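Adhesion G-protein coupled receptor G6 (Danio rerio, PDB 6V55) is an adhesion G-protein coupled receptor that binds calcium through its extracellular region and probably acts in myelination. Local coordinates at residues M184-G189 against G220-Y225. Numbering follows the deposited sequence.
Sequences MELFIG and GLIGVY
The carbonyl oxygen of Ile188 accepts a hydrogen bond from Ser191 OG, at the point where the chain turns from strand 185-188 into strand 191-194. The side chain of Ile188 leaves in another direction and meets Ile222. The two isoleucines approach tip to tip, with Ile188 CD1 4.0 Å from Ile222 CD1. The Ile188 chain is extended at its end (chi2 179°), which carries CD1 out to this meeting point. Ile222 is bent instead: chi2 of -79° turns CD1 toward Ile188, so its two branches serve different partners. CG2 touches Leu186. There Leu186 CD1 is 3.9 Å from Ile222 CG2, and the two side chains pass alongside each other in opposite directions. All three residues are buried, and the contact is purely apolar.

The segments lie in the pentraxin-family domain, and the arrangement is that of a concanavalin-like beta sandwich. Strand 185-188 belongs to one antiparallel sheet and strand 221-226 to the other. Leu186, Ile188 and Ile222 each direct their CB toward the strand across the interface. The CA atoms of Leu186 and Ile222 are 8.8 Å apart, so the strands face each other through their side chains rather than pairing by backbone bonds. The gap widens toward the loop, to 10.4 Å between Ile188 CA and Gly220 CA.

Trp215 on strand 209-216 touches both isoleucines and extends this part of the core. Ile222 also touches Cys193, whose disulfide with Cys235 ties strand 191-194 to the chain just past strand 229-234.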
loop_
_atom_site.group_PDB
_atom_site.type_symbol
_atom_site.label_atom_id
_atom_site.label_comp_id
_atom_site.label_asym_id
_atom_site.label_seq_id
_atom_site.Cartn_x
_atom_site.Cartn_y
_atom_site.Cartn_z
ATOM N N MET A 184 -7.821 45.153 -36.078
ATOM C CA MET A 184 -6.672 44.534 -35.421
ATOM C C MET A 184 -5.418 45.389 -35.575
ATOM O O MET A 184 -4.963 45.650 -36.695
ATOM C CB MET A 184 -6.465 43.127 -35.982
ATOM N N GLU A 185 -4.891 45.876 -34.447
ATOM C CA GLU A 185 -3.795 46.839 -34.442
ATOM C C GLU A 185 -2.810 46.531 -33.308
ATOM O O GLU A 185 -3.206 46.201 -32.183
ATOM C CB GLU A 185 -4.328 48.291 -34.310
ATOM C CG GLU A 185 -5.119 48.839 -35.535
ATOM C CD GLU A 185 -5.256 50.355 -35.564
ATOM O OE1 GLU A 185 -6.389 50.887 -35.492
ATOM O OE2 GLU A 185 -4.222 51.016 -35.687
ATOM N N LEU A 186 -1.521 46.624 -33.623
ATOM C CA LEU A 186 -0.451 46.595 -32.632
ATOM C C LEU A 186 -0.131 48.035 -32.264
ATOM O O LEU A 186 0.269 48.826 -33.124
ATOM C CB LEU A 186 0.797 45.907 -33.179
ATOM C CG LEU A 186 1.101 44.480 -32.745
ATOM C CD1 LEU A 186 2.429 44.049 -33.334
ATOM C CD2 LEU A 186 1.089 44.333 -31.222
ATOM N N PHE A 187 -0.320 48.383 -31.008
ATOM C CA PHE A 187 0.039 49.705 -30.528
ATOM C C PHE A 187 1.467 49.616 -30.003
ATOM O O PHE A 187 1.704 48.930 -29.007
ATOM C CB PHE A 187 -0.937 50.129 -29.439
ATOM C CG PHE A 187 -0.592 51.414 -28.792
ATOM C CD1 PHE A 187 -0.889 52.615 -29.430
ATOM C CD2 PHE A 187 0.012 51.431 -27.533
ATOM C CE1 PHE A 187 -0.566 53.824 -28.832
ATOM C CE2 PHE A 187 0.350 52.622 -26.926
ATOM C CZ PHE A 187 0.060 53.826 -27.569
ATOM N N ILE A 188 2.429 50.287 -30.655
ATOM C CA ILE A 188 3.826 50.238 -30.207
ATOM C C ILE A 188 4.311 51.644 -29.866
ATOM O O ILE A 188 4.327 52.531 -30.728
ATOM C CB ILE A 188 4.765 49.589 -31.235
ATOM C CG1 ILE A 188 4.224 48.247 -31.717
ATOM C CG2 ILE A 188 6.104 49.333 -30.585
ATOM C CD1 ILE A 188 5.097 47.560 -32.743
ATOM N N GLY A 189 4.771 51.818 -28.624
ATOM C CA GLY A 189 5.229 53.101 -28.120
ATOM C C GLY A 189 4.111 54.124 -28.042
ATOM O O GLY A 189 3.396 54.227 -27.034
ATOM N N GLY A 220 11.106 48.240 -38.836
ATOM C CA GLY A 220 9.687 48.472 -38.662
ATOM C C GLY A 220 8.823 47.320 -39.103
ATOM O O GLY A 220 7.609 47.485 -39.212
ATOM N N LEU A 221 9.411 46.151 -39.332
ATOM C CA LEU A 221 8.709 45.021 -39.922
ATOM C C LEU A 221 7.847 44.330 -38.870
ATOM O O LEU A 221 8.372 43.665 -37.968
ATOM C CB LEU A 221 9.712 44.041 -40.527
ATOM C CG LEU A 221 9.089 42.898 -41.344
ATOM C CD1 LEU A 221 8.658 43.387 -42.708
ATOM C CD2 LEU A 221 10.048 41.723 -41.481
ATOM N N ILE A 222 6.530 44.486 -38.978
ATOM C CA ILE A 222 5.599 43.617 -38.271
ATOM C C ILE A 222 5.491 42.298 -39.031
ATOM O O ILE A 222 5.376 42.279 -40.259
ATOM C CB ILE A 222 4.218 44.281 -38.130
ATOM C CG1 ILE A 222 4.346 45.782 -37.827
ATOM C CG2 ILE A 222 3.357 43.535 -37.092
ATOM C CD1 ILE A 222 4.660 46.112 -36.402
ATOM N N GLY A 223 5.543 41.192 -38.304
ATOM C CA GLY A 223 5.259 39.883 -38.868
ATOM C C GLY A 223 4.020 39.313 -38.165
ATOM O O GLY A 223 3.798 39.602 -36.997
ATOM N N VAL A 224 3.214 38.580 -38.922
ATOM C CA VAL A 224 2.022 37.915 -38.393
ATOM C C VAL A 224 2.074 36.457 -38.839
ATOM O O VAL A 224 2.257 36.179 -40.032
ATOM C CB VAL A 224 0.719 38.584 -38.873
ATOM C CG1 VAL A 224 -0.496 37.801 -38.413
ATOM C CG2 VAL A 224 0.608 39.995 -38.343
ATOM N N TYR A 225 1.937 35.534 -37.891
ATOM C CA TYR A 225 1.740 34.122 -38.191
ATOM C C TYR A 225 0.341 33.716 -37.727
ATOM O O TYR A 225 0.027 33.803 -36.534
ATOM C CB TYR A 225 2.829 33.281 -37.529
ATOM C CG TYR A 225 3.032 31.913 -38.123
ATOM C CD1 TYR A 225 2.204 30.844 -37.752
ATOM C CD2 TYR A 225 4.059 31.678 -39.042
ATOM C CE1 TYR A 225 2.380 29.583 -38.287
ATOM C CE2 TYR A 225 4.254 30.412 -39.583
ATOM C CZ TYR A 225 3.407 29.369 -39.199
ATOM O OH TYR A 225 3.573 28.107 -39.722
#